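Local coordinates for type 2A phosphatase-associated protein 42 (Saccharomyces cerevisiae, PDB 2V0P) that inhibits the PP2A-type phosphatase SIT4 and associates with PP2A catalytic subunits, acting in negative regulation of nitrogen-responsive TOR signalling, at residues T5-D10 and L43-A48; A48-L53 and L73-Y78; K105-S110 and E220-E225; G133-R138 and L143-A148. One frame throughout, in Å; residues are numbered along the deposited sequence.

Interaction 1 (T5-D10 and L43-A48); sequences TEQFND and LNLKTA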
# COMPACT_ATOMS: atom_id res chain seq x y z
N THR A 5 -14.93 21.09 -30.17
CA THR A 5 -14.78 21.89 -28.97
C THR A 5 -15.98 21.83 -28.02
O THR A 5 -15.80 21.80 -26.81
CB THR A 5 -14.46 23.39 -29.30
OG1 THR A 5 -13.11 23.46 -29.68
CG2 THR A 5 -14.62 24.24 -28.11
N GLU A 6 -17.17 21.84 -28.58
CA GLU A 6 -18.38 21.84 -27.80
C GLU A 6 -18.49 20.48 -27.15
O GLU A 6 -18.76 20.42 -25.96
CB GLU A 6 -19.59 22.08 -28.70
CG GLU A 6 -19.94 23.53 -28.93
CD GLU A 6 -20.96 23.71 -30.06
OE1 GLU A 6 -20.77 24.63 -30.89
OE2 GLU A 6 -21.95 22.94 -30.12
N GLN A 7 -18.24 19.44 -27.94
CA GLN A 7 -18.22 18.10 -27.53
C GLN A 7 -17.25 17.86 -26.36
O GLN A 7 -17.63 17.25 -25.36
CB GLN A 7 -17.89 17.22 -28.70
CG GLN A 7 -19.13 17.04 -29.65
CD GLN A 7 -18.92 15.92 -30.63
OE1 GLN A 7 -17.81 15.70 -31.10
NE2 GLN A 7 -19.98 15.21 -30.95
N PHE A 8 -16.00 18.31 -26.53
CA PHE A 8 -15.00 18.30 -25.44
C PHE A 8 -15.41 19.00 -24.19
O PHE A 8 -15.32 18.40 -23.08
CB PHE A 8 -13.65 18.75 -25.88
CG PHE A 8 -12.54 18.13 -25.07
CD1 PHE A 8 -12.74 16.89 -24.45
CD2 PHE A 8 -11.36 18.74 -24.93
CE1 PHE A 8 -11.74 16.32 -23.69
CE2 PHE A 8 -10.35 18.18 -24.19
CZ PHE A 8 -10.52 16.99 -23.58
N ASN A 9 -15.89 20.23 -24.37
CA ASN A 9 -16.45 21.03 -23.29
C ASN A 9 -17.59 20.35 -22.52
O ASN A 9 -17.63 20.41 -21.30
CB ASN A 9 -16.86 22.43 -23.76
CG ASN A 9 -15.65 23.28 -24.17
OD1 ASN A 9 -14.55 22.86 -24.03
ND2 ASN A 9 -15.90 24.45 -24.74
N ASP A 10 -18.51 19.71 -23.23
CA ASP A 10 -19.59 18.96 -22.57
C ASP A 10 -19.03 17.78 -21.77
O ASP A 10 -19.46 17.56 -20.67
CB ASP A 10 -20.65 18.48 -23.57
CG ASP A 10 -21.39 19.63 -24.21
OD1 ASP A 10 -21.23 20.79 -23.76
OD2 ASP A 10 -22.17 19.37 -25.17
N LEU A 43 -13.91 8.70 -26.49
CA LEU A 43 -13.16 7.83 -27.33
C LEU A 43 -13.50 8.23 -28.79
O LEU A 43 -12.65 8.28 -29.64
CB LEU A 43 -13.57 6.39 -27.08
CG LEU A 43 -13.00 5.72 -25.80
CD1 LEU A 43 -13.64 4.36 -25.69
CD2 LEU A 43 -11.53 5.60 -25.92
N ASN A 44 -14.76 8.51 -29.03
CA ASN A 44 -15.23 8.90 -30.34
C ASN A 44 -14.59 10.20 -30.74
O ASN A 44 -14.19 10.35 -31.88
CB ASN A 44 -16.76 8.96 -30.35
CG ASN A 44 -17.36 7.61 -30.58
OD1 ASN A 44 -16.67 6.70 -31.04
ND2 ASN A 44 -18.66 7.46 -30.29
N LEU A 45 -14.40 11.08 -29.75
CA LEU A 45 -13.79 12.42 -29.95
C LEU A 45 -12.31 12.37 -30.27
O LEU A 45 -11.83 13.02 -31.26
CB LEU A 45 -14.12 13.32 -28.78
CG LEU A 45 -13.74 14.78 -28.79
CD1 LEU A 45 -14.41 15.46 -29.99
CD2 LEU A 45 -14.17 15.40 -27.49
N LYS A 46 -11.59 11.52 -29.53
CA LYS A 46 -10.24 11.25 -29.87
C LYS A 46 -10.06 10.82 -31.32
O LYS A 46 -9.20 11.34 -31.99
CB LYS A 46 -9.65 10.20 -28.94
CG LYS A 46 -8.23 9.94 -29.26
CD LYS A 46 -7.52 9.22 -28.15
CE LYS A 46 -6.22 8.65 -28.68
NZ LYS A 46 -5.31 8.28 -27.56
N THR A 47 -10.85 9.85 -31.78
CA THR A 47 -10.84 9.41 -33.18
C THR A 47 -11.11 10.57 -34.19
O THR A 47 -10.38 10.77 -35.15
CB THR A 47 -11.84 8.23 -33.37
OG1 THR A 47 -11.36 7.13 -32.60
CG2 THR A 47 -11.93 7.79 -34.83
N ALA A 48 -12.15 11.33 -33.91
CA ALA A 48 -12.51 12.50 -34.67
C ALA A 48 -11.34 13.51 -34.76
O ALA A 48 -10.98 13.93 -35.88
CB ALA A 48 -13.77 13.13 -34.11
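Leu45 reaches from helix 29-52 across to helix 4-19 and divides its two methyls between Phe8 and Gln7, a helix-to-helix contact at the N-terminal end of the tetratricopeptide-repeat-like fold of the Tap42 N-terminal domain. CD2 makes more touches, all of them to Phe8. Leu45 CD2 sits 3.6 Å from Phe8 N and equally near Phe8 CA, so it rests on the backbone of the opposing helix as well as on a side chain. The same methyl comes within 3.7 Å of Phe8 CD1, approaching the ring obliquely, and the two side chains are roughly perpendicular. The CD1 branch turns to Gln7 and lies 4.1 Å from Gln7 CB. Val4 and Ile11 of helix 4-19 also touch Leu45; with Gln7 and Phe8 they have the spacing of a knobs-into-holes hole, and Leu45 is the knob. With CG of Leu45 opposite its own backbone N (chi1 -174°), the side chain carries the fork into this hole. The helices are close here: Phe8 CA and Leu45 CA are 7.5 Å apart. Replacing Leu45 by an alanine would probably open a gap between the helices, with the Phe8 ring and Gln7 CB left without the methyls that fill the hole. Farther out, the Phe8 ring is packed against Leu42 and Val75, which tie it to helices 29-52 and 75-83. On helix 29-52, the Leu43 carbonyl takes the backbone bond of Thr47 N and, weakly, the hydroxyl Thr47 OG1, 3.4 Å from Leu43 O.

Interaction 2 (A48-L53 and L73-Y78); sequences AIFDRL and LAVDYY
Ile49 and Phe50, near the end of helix 29-52, face the start of helix 75-83 across a fairly wide backbone gap, the CA atoms of Ile49 and Val75 being 9.5 Å apart. On the first segment a wider pi-type turn closes residues 48-52, with Leu53 N bonded to Ala48 O. Side chains bridge the gap, chiefly Phe50 and Val75, which run alongside each other, pointing opposite ways. Val75 CG2 lies 3.4 Å from Phe50 CE1 and is equally near Phe50 CZ, so one methyl meets the outer end of the ring, obliquely. The second branch is looser, Val75 CG1 being 4.0 Å from Phe50 CE1. That methyl also looks toward Ile49, whose CD1 is 4.4 Å from Val75 CG1. With chi1 of -63°, the Phe50 CG bond is turned back alongside its own backbone N, and the ring is extended toward Val75. Leu117 of helix 93-120 packs on the same ring. Asp76 adds a polar fringe, its OD2 being 4.4 Å from Phe50 CE2, while its OD1 is salt-bridged to Lys46, which also forms a cation-pi contact with Phe50. The contact is therefore apolar at its centre, with a lysine that meets both a ring and a carboxylate; the buried charge of Asp76 is probably balanced by that lysine, so ring, cation and anion are likely to hold one another in place.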
# COMPACT_ATOMS: atom_id res chain seq x y z
N ALA A 48 -12.15 11.33 -33.91
CA ALA A 48 -12.51 12.50 -34.67
C ALA A 48 -11.34 13.51 -34.76
O ALA A 48 -10.98 13.93 -35.88
CB ALA A 48 -13.77 13.13 -34.11
N ILE A 49 -10.79 13.91 -33.63
CA ILE A 49 -9.68 14.87 -33.57
C ILE A 49 -8.34 14.30 -34.03
O ILE A 49 -7.79 14.83 -34.96
CB ILE A 49 -9.51 15.51 -32.16
CG1 ILE A 49 -10.81 16.15 -31.66
CG2 ILE A 49 -8.38 16.54 -32.15
CD1 ILE A 49 -10.84 16.24 -30.16
N PHE A 50 -7.81 13.27 -33.38
CA PHE A 50 -6.53 12.69 -33.75
C PHE A 50 -6.52 11.90 -35.09
O PHE A 50 -5.60 12.07 -35.87
CB PHE A 50 -6.01 11.75 -32.65
CG PHE A 50 -5.73 12.42 -31.33
CD1 PHE A 50 -6.69 13.18 -30.70
CD2 PHE A 50 -4.54 12.19 -30.67
CE1 PHE A 50 -6.45 13.77 -29.46
CE2 PHE A 50 -4.29 12.76 -29.43
CZ PHE A 50 -5.23 13.56 -28.83
N ASP A 51 -7.51 11.04 -35.36
CA ASP A 51 -7.49 10.22 -36.59
C ASP A 51 -8.03 10.91 -37.84
O ASP A 51 -7.39 10.91 -38.92
CB ASP A 51 -8.26 8.90 -36.38
CG ASP A 51 -7.51 7.91 -35.50
OD1 ASP A 51 -6.53 8.30 -34.83
OD2 ASP A 51 -7.91 6.72 -35.49
N ARG A 52 -9.22 11.50 -37.71
CA ARG A 52 -10.00 11.94 -38.87
C ARG A 52 -9.74 13.37 -39.32
O ARG A 52 -9.71 13.65 -40.52
CB ARG A 52 -11.49 11.67 -38.64
CG ARG A 52 -11.79 10.19 -38.39
CD ARG A 52 -13.09 9.76 -39.05
NE ARG A 52 -13.54 8.44 -38.60
CZ ARG A 52 -14.24 8.23 -37.48
NH1 ARG A 52 -14.55 9.25 -36.68
NH2 ARG A 52 -14.62 7.00 -37.16
N LEU A 53 -9.58 14.28 -38.36
CA LEU A 53 -9.02 15.63 -38.62
C LEU A 53 -7.52 15.52 -38.59
O LEU A 53 -6.82 16.35 -39.20
CB LEU A 53 -9.47 16.65 -37.57
CG LEU A 53 -10.95 17.05 -37.50
CD1 LEU A 53 -11.15 18.10 -36.43
CD2 LEU A 53 -11.48 17.57 -38.83
N LEU A 73 -5.05 18.20 -26.46
CA LEU A 73 -3.89 17.43 -26.09
C LEU A 73 -4.26 16.72 -24.73
O LEU A 73 -3.64 15.74 -24.33
CB LEU A 73 -2.71 18.39 -25.87
CG LEU A 73 -2.01 18.97 -27.12
CD1 LEU A 73 -0.92 19.98 -26.76
CD2 LEU A 73 -1.43 17.88 -28.02
N ALA A 74 -5.24 17.25 -24.04
CA ALA A 74 -5.72 16.57 -22.76
C ALA A 74 -6.77 15.42 -22.86
O ALA A 74 -7.23 14.87 -21.82
CB ALA A 74 -6.16 17.52 -21.80
N VAL A 75 -7.15 15.04 -24.06
CA VAL A 75 -8.12 13.97 -24.23
C VAL A 75 -7.64 12.67 -23.49
O VAL A 75 -8.36 12.13 -22.77
CB VAL A 75 -8.50 13.64 -25.67
CG1 VAL A 75 -8.92 14.89 -26.46
CG2 VAL A 75 -7.46 12.89 -26.38
N ASP A 76 -6.40 12.26 -23.65
CA ASP A 76 -5.94 11.09 -22.92
C ASP A 76 -5.92 11.28 -21.40
O ASP A 76 -6.12 10.29 -20.67
CB ASP A 76 -4.60 10.66 -23.41
CG ASP A 76 -4.63 10.22 -24.84
OD1 ASP A 76 -5.49 9.39 -25.16
OD2 ASP A 76 -3.79 10.72 -25.62
N TYR A 77 -5.67 12.52 -20.92
CA TYR A 77 -5.71 12.79 -19.52
C TYR A 77 -7.14 12.48 -18.99
O TYR A 77 -7.28 11.80 -17.98
CB TYR A 77 -5.31 14.21 -19.17
CG TYR A 77 -5.54 14.67 -17.75
CD1 TYR A 77 -4.72 14.21 -16.66
CD2 TYR A 77 -6.53 15.59 -17.46
CE1 TYR A 77 -4.95 14.67 -15.38
CE2 TYR A 77 -6.70 16.04 -16.19
CZ TYR A 77 -5.87 15.53 -15.15
OH TYR A 77 -6.07 15.98 -13.92
N TYR A 78 -8.15 12.98 -19.70
CA TYR A 78 -9.49 12.87 -19.26
C TYR A 78 -9.95 11.35 -19.36
O TYR A 78 -10.71 10.92 -18.56
CB TYR A 78 -10.39 13.84 -20.07
CG TYR A 78 -10.39 15.21 -19.45
CD1 TYR A 78 -9.69 16.24 -20.00
CD2 TYR A 78 -11.05 15.43 -18.25
CE1 TYR A 78 -9.68 17.46 -19.43
CE2 TYR A 78 -11.03 16.66 -17.64
CZ TYR A 78 -10.34 17.67 -18.25
OH TYR A 78 -10.32 18.92 -17.68

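Interaction 3 (K105-S110 and E220-E225); sequences KKSVES and EQNLFE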
# COMPACT_ATOMS: atom_id res chain seq x y z
N LYS A 105 -5.32 -0.59 -15.34
CA LYS A 105 -4.32 -0.76 -16.38
C LYS A 105 -4.57 0.23 -17.54
O LYS A 105 -3.68 0.99 -17.95
CB LYS A 105 -4.39 -2.20 -16.91
CG LYS A 105 -3.34 -2.54 -17.90
CD LYS A 105 -3.16 -4.04 -18.04
CE LYS A 105 -1.73 -4.40 -18.46
NZ LYS A 105 -0.70 -4.08 -17.39
N LYS A 106 -5.80 0.20 -18.01
CA LYS A 106 -6.24 1.11 -19.10
C LYS A 106 -6.17 2.60 -18.72
O LYS A 106 -5.74 3.38 -19.52
CB LYS A 106 -7.65 0.74 -19.54
CG LYS A 106 -7.76 -0.59 -20.22
CD LYS A 106 -6.81 -0.71 -21.42
CE LYS A 106 -7.38 -1.67 -22.45
NZ LYS A 106 -6.31 -2.27 -23.30
N SER A 107 -6.59 2.96 -17.51
CA SER A 107 -6.39 4.29 -16.98
C SER A 107 -4.92 4.75 -17.06
O SER A 107 -4.63 5.77 -17.66
CB SER A 107 -6.90 4.38 -15.54
OG SER A 107 -6.52 5.61 -14.96
N VAL A 108 -4.00 3.96 -16.45
CA VAL A 108 -2.58 4.19 -16.54
C VAL A 108 -2.06 4.28 -17.98
O VAL A 108 -1.29 5.20 -18.27
CB VAL A 108 -1.77 3.22 -15.65
CG1 VAL A 108 -0.29 3.37 -15.88
CG2 VAL A 108 -2.17 3.41 -14.14
N GLU A 109 -2.50 3.39 -18.89
CA GLU A 109 -2.10 3.50 -20.27
C GLU A 109 -2.50 4.89 -20.84
O GLU A 109 -1.66 5.50 -21.47
CB GLU A 109 -2.67 2.39 -21.12
CG GLU A 109 -2.04 2.23 -22.45
CD GLU A 109 -2.39 0.90 -23.10
OE1 GLU A 109 -2.67 -0.08 -22.35
OE2 GLU A 109 -2.37 0.82 -24.36
N SER A 110 -3.74 5.31 -20.63
CA SER A 110 -4.19 6.60 -21.10
C SER A 110 -3.33 7.72 -20.52
O SER A 110 -2.93 8.63 -21.23
CB SER A 110 -5.65 6.88 -20.80
OG SER A 110 -6.48 6.15 -21.63
N GLU A 220 0.51 6.90 -9.77
CA GLU A 220 1.00 6.23 -8.49
C GLU A 220 -0.16 5.51 -7.78
O GLU A 220 -0.05 4.30 -7.40
CB GLU A 220 1.66 7.27 -7.57
CG GLU A 220 2.54 6.65 -6.48
CD GLU A 220 2.78 7.56 -5.29
OE1 GLU A 220 2.17 8.65 -5.18
OE2 GLU A 220 3.57 7.17 -4.45
N GLN A 221 -1.26 6.22 -7.63
CA GLN A 221 -2.41 5.74 -6.93
C GLN A 221 -2.95 4.53 -7.67
O GLN A 221 -3.19 3.56 -7.05
CB GLN A 221 -3.48 6.80 -6.81
CG GLN A 221 -4.84 6.27 -6.52
CD GLN A 221 -4.97 5.69 -5.10
OE1 GLN A 221 -4.36 6.19 -4.16
NE2 GLN A 221 -5.77 4.65 -4.96
N ASN A 222 -3.03 4.58 -9.00
CA ASN A 222 -3.57 3.44 -9.72
C ASN A 222 -2.65 2.19 -9.72
O ASN A 222 -3.10 1.08 -9.72
CB ASN A 222 -4.00 3.87 -11.15
CG ASN A 222 -5.17 4.84 -11.15
OD1 ASN A 222 -5.74 5.16 -10.12
ND2 ASN A 222 -5.50 5.35 -12.30
N LEU A 223 -1.35 2.39 -9.76
CA LEU A 223 -0.44 1.32 -9.75
C LEU A 223 -0.48 0.65 -8.36
O LEU A 223 -0.61 -0.51 -8.30
CB LEU A 223 0.96 1.83 -10.06
CG LEU A 223 1.17 2.15 -11.55
CD1 LEU A 223 2.65 2.48 -11.79
CD2 LEU A 223 0.76 0.99 -12.39
N PHE A 224 -0.48 1.43 -7.31
CA PHE A 224 -0.56 0.90 -5.95
C PHE A 224 -1.87 0.18 -5.70
O PHE A 224 -1.87 -0.95 -5.20
CB PHE A 224 -0.45 2.01 -4.96
CG PHE A 224 -0.28 1.50 -3.56
CD1 PHE A 224 0.90 0.89 -3.20
CD2 PHE A 224 -1.32 1.57 -2.65
CE1 PHE A 224 1.08 0.41 -1.88
CE2 PHE A 224 -1.15 1.07 -1.34
CZ PHE A 224 0.05 0.52 -0.97
N GLU A 225 -2.98 0.84 -6.05
CA GLU A 225 -4.31 0.28 -5.94
C GLU A 225 -4.39 -1.00 -6.73
O GLU A 225 -4.83 -2.03 -6.17
CB GLU A 225 -5.37 1.28 -6.39
CG GLU A 225 -6.81 0.96 -5.98
CD GLU A 225 -7.78 1.98 -6.56
OE1 GLU A 225 -7.47 3.19 -6.51
OE2 GLU A 225 -8.84 1.58 -7.09
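The carboxamide of Asn222 on helix 199-231 is presented nitrogen first to Ser107 of helix 93-120. Ser107 OG lies 2.9 Å from Asn222 ND2, but nearly on the continuation of the CG-ND2 bond (CG-ND2-OG about 162°), where neither N-H points at it; the pair is close without being hydrogen-bonded. The hydroxyl is satisfied by another partner, donating to the carbonyl of Gly80 on helix 75-83. Leu104 and Phe111 also pack on Asn222. A second amide, that of Gln221, belongs to the same helix: Gln221 NE2 donates to Glu225 OE1 at 2.7 Å, one turn on. The carboxylate oxygen lies in the amide plane and receives the bond on its anti lone pair, which probably steadies both flat groups.

The apolar half is carried by Val108. Its CG2 is 3.5 Å from Asn222 CB, the two side chains lying alongside with opposite headings, and 4.2 Å from Leu223 CD2, the Val108 and Leu223 side chains being roughly perpendicular. CG2 of Val108 gets there by standing alongside the backbone N, while CG1 takes the anti place (chi1 174°). The Leu223 side chain is about 5 Å from a bound zinc ion. On another side of helix 199-231, Glu220 and Phe224 pack on Leu161 of the second subunit.

The two segments run nearly antiparallel, their axes 9.6 Å apart at closest approach and 153° between directions. Antiparallel packing of helices is characteristic of the tetratricopeptide-repeat-like fold of this domain.

Interaction 4 (G133-R138 and L143-A148); sequences GNFKDR and LSELYA
Glu145 plants its carboxylate against Lys136, and one oxygen takes two bonds there. Lys136 N donates to Glu145 OE2 at 3.0 Å along a nearly straight line (170°), coming from well above the carboxylate plane. The ammonium reaches the same oxygen on its anti lone pair, Lys136 NZ standing 2.7 Å from Glu145 OE2 in a salt bridge. To get there the lysine chain folds back, bent at its last two torsions (chi3 -77°), so its own main-chain N-H and its tip grip one atom. The other oxygen, OE1, accepts from the backbone N of Gln142 and has a water 2.9 Å away. That water accepts from Asp137 N at 2.7 Å, extending the network to a further backbone N-H. In this way a single side chain ties the loop following helix 126-133 to the short, weakly bonded helix 143-146, within the all-helical, tetratricopeptide-repeat-like domain. An alanine in place of Glu145 would probably leave the Lys136 ammonium and amide without their shared acceptor and set the lysine chain free to turn. Next to the polar cluster, Phe135 brings its ring edge to Glu145 OE1, which is 3.6 Å from Phe135 CD1, the ring and carboxylate planes being 41° apart. The same ring runs side by side with Leu146, whose CD1 lies 3.7 Å from Phe135 CZ, while Ile112 of helix 93-120 also packs on Phe135.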
# COMPACT_ATOMS: atom_id res chain seq x y z
N GLY A 133 10.45 8.73 -18.29
CA GLY A 133 11.60 8.06 -18.81
C GLY A 133 12.03 6.84 -18.00
O GLY A 133 12.63 5.93 -18.54
N ASN A 134 11.74 6.83 -16.71
CA ASN A 134 12.18 5.73 -15.87
C ASN A 134 11.46 4.38 -16.12
O ASN A 134 11.88 3.34 -15.59
CB ASN A 134 12.10 6.12 -14.38
CG ASN A 134 13.13 7.18 -13.99
OD1 ASN A 134 14.21 7.28 -14.58
ND2 ASN A 134 12.81 7.96 -12.99
N PHE A 135 10.40 4.39 -16.93
CA PHE A 135 9.69 3.17 -17.26
C PHE A 135 10.51 2.42 -18.29
O PHE A 135 10.70 2.90 -19.40
CB PHE A 135 8.29 3.45 -17.80
CG PHE A 135 7.44 4.29 -16.90
CD1 PHE A 135 7.47 4.11 -15.53
CD2 PHE A 135 6.60 5.25 -17.43
CE1 PHE A 135 6.68 4.89 -14.70
CE2 PHE A 135 5.81 6.03 -16.61
CZ PHE A 135 5.85 5.85 -15.24
N LYS A 136 11.02 1.25 -17.91
CA LYS A 136 11.76 0.41 -18.85
C LYS A 136 10.80 -0.08 -19.92
O LYS A 136 11.15 -0.13 -21.09
CB LYS A 136 12.48 -0.75 -18.13
CG LYS A 136 13.69 -0.28 -17.30
CD LYS A 136 14.54 -1.42 -16.72
CE LYS A 136 13.90 -2.10 -15.48
NZ LYS A 136 13.25 -1.13 -14.52
N ASP A 137 9.58 -0.42 -19.50
CA ASP A 137 8.50 -0.83 -20.40
C ASP A 137 7.33 0.13 -20.24
O ASP A 137 6.54 0.04 -19.28
CB ASP A 137 8.05 -2.27 -20.11
CG ASP A 137 7.07 -2.81 -21.16
OD1 ASP A 137 6.52 -2.03 -21.97
OD2 ASP A 137 6.85 -4.05 -21.17
N ARG A 138 7.22 1.04 -21.20
CA ARG A 138 6.17 2.04 -21.20
C ARG A 138 4.80 1.42 -20.98
O ARG A 138 3.96 2.02 -20.36
CB ARG A 138 6.24 2.85 -22.51
CG ARG A 138 5.15 3.85 -22.75
CD ARG A 138 4.21 3.36 -23.81
NE ARG A 138 3.76 4.45 -24.68
CZ ARG A 138 2.53 4.96 -24.66
NH1 ARG A 138 1.61 4.49 -23.81
NH2 ARG A 138 2.24 5.95 -25.48
N LEU A 143 5.66 0.94 -10.22
CA LEU A 143 5.69 1.89 -9.11
C LEU A 143 7.09 2.02 -8.54
O LEU A 143 7.47 3.04 -7.98
CB LEU A 143 4.67 1.45 -8.05
CG LEU A 143 4.18 2.34 -6.92
CD1 LEU A 143 3.56 3.57 -7.40
CD2 LEU A 143 3.17 1.52 -6.12
N SER A 144 7.89 0.98 -8.73
CA SER A 144 9.29 1.03 -8.35
C SER A 144 10.17 1.90 -9.26
O SER A 144 11.32 2.15 -8.92
CB SER A 144 9.86 -0.39 -8.20
OG SER A 144 9.29 -1.29 -9.13
N GLU A 145 9.64 2.35 -10.41
CA GLU A 145 10.36 3.18 -11.39
C GLU A 145 10.00 4.66 -11.32
O GLU A 145 10.65 5.54 -11.90
CB GLU A 145 10.07 2.67 -12.82
CG GLU A 145 10.55 1.24 -13.08
CD GLU A 145 10.11 0.72 -14.42
OE1 GLU A 145 8.94 0.91 -14.80
OE2 GLU A 145 10.94 0.11 -15.11
N LEU A 146 8.92 4.93 -10.62
CA LEU A 146 8.39 6.23 -10.51
C LEU A 146 9.08 7.06 -9.41
O LEU A 146 9.29 8.27 -9.57
CB LEU A 146 6.91 6.07 -10.23
CG LEU A 146 5.90 7.14 -10.44
CD1 LEU A 146 5.72 7.55 -11.93
CD2 LEU A 146 4.64 6.57 -9.85
N TYR A 147 9.42 6.39 -8.32
CA TYR A 147 10.16 6.97 -7.20
C TYR A 147 11.11 5.90 -6.70
O TYR A 147 10.85 4.70 -6.86
CB TYR A 147 9.23 7.36 -6.06
CG TYR A 147 8.21 8.45 -6.35
CD1 TYR A 147 6.88 8.14 -6.48
CD2 TYR A 147 8.60 9.78 -6.44
CE1 TYR A 147 5.94 9.11 -6.71
CE2 TYR A 147 7.68 10.77 -6.69
CZ TYR A 147 6.36 10.43 -6.83
OH TYR A 147 5.49 11.43 -7.03
N ALA A 148 12.22 6.33 -6.09
CA ALA A 148 13.05 5.41 -5.32
C ALA A 148 12.19 4.85 -4.18
O ALA A 148 11.36 5.57 -3.64
CB ALA A 148 14.26 6.14 -4.78
O HOH W 1 8.64 -0.93 -16.99

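Overall arrangement
The four contacts follow the chain in order, except that interaction 4 is nested within the stretch of chain spanned by interaction 3. Interactions 1 and 2 are neighbours, centres about 7 Å apart; they share Ala48 and helix 29-52, so helices 4-19, 29-52 and 75-83 form one packed group. Helices 75-83 and 93-120, consecutive in the chain, carry the packing on: Asp76 CB is 3.4 Å from Ser110 O, linking interactions 2 and 3. Helix 199-231 then returns to helix 93-120, and Leu143 packs on helix 199-231, joining interactions 3 and 4, centres about 13 Å apart. Interactions 1 and 4, centres about 31 Å apart, lie on opposite sides of the chain's centre, so the contacts span much of this helical N-terminal domain.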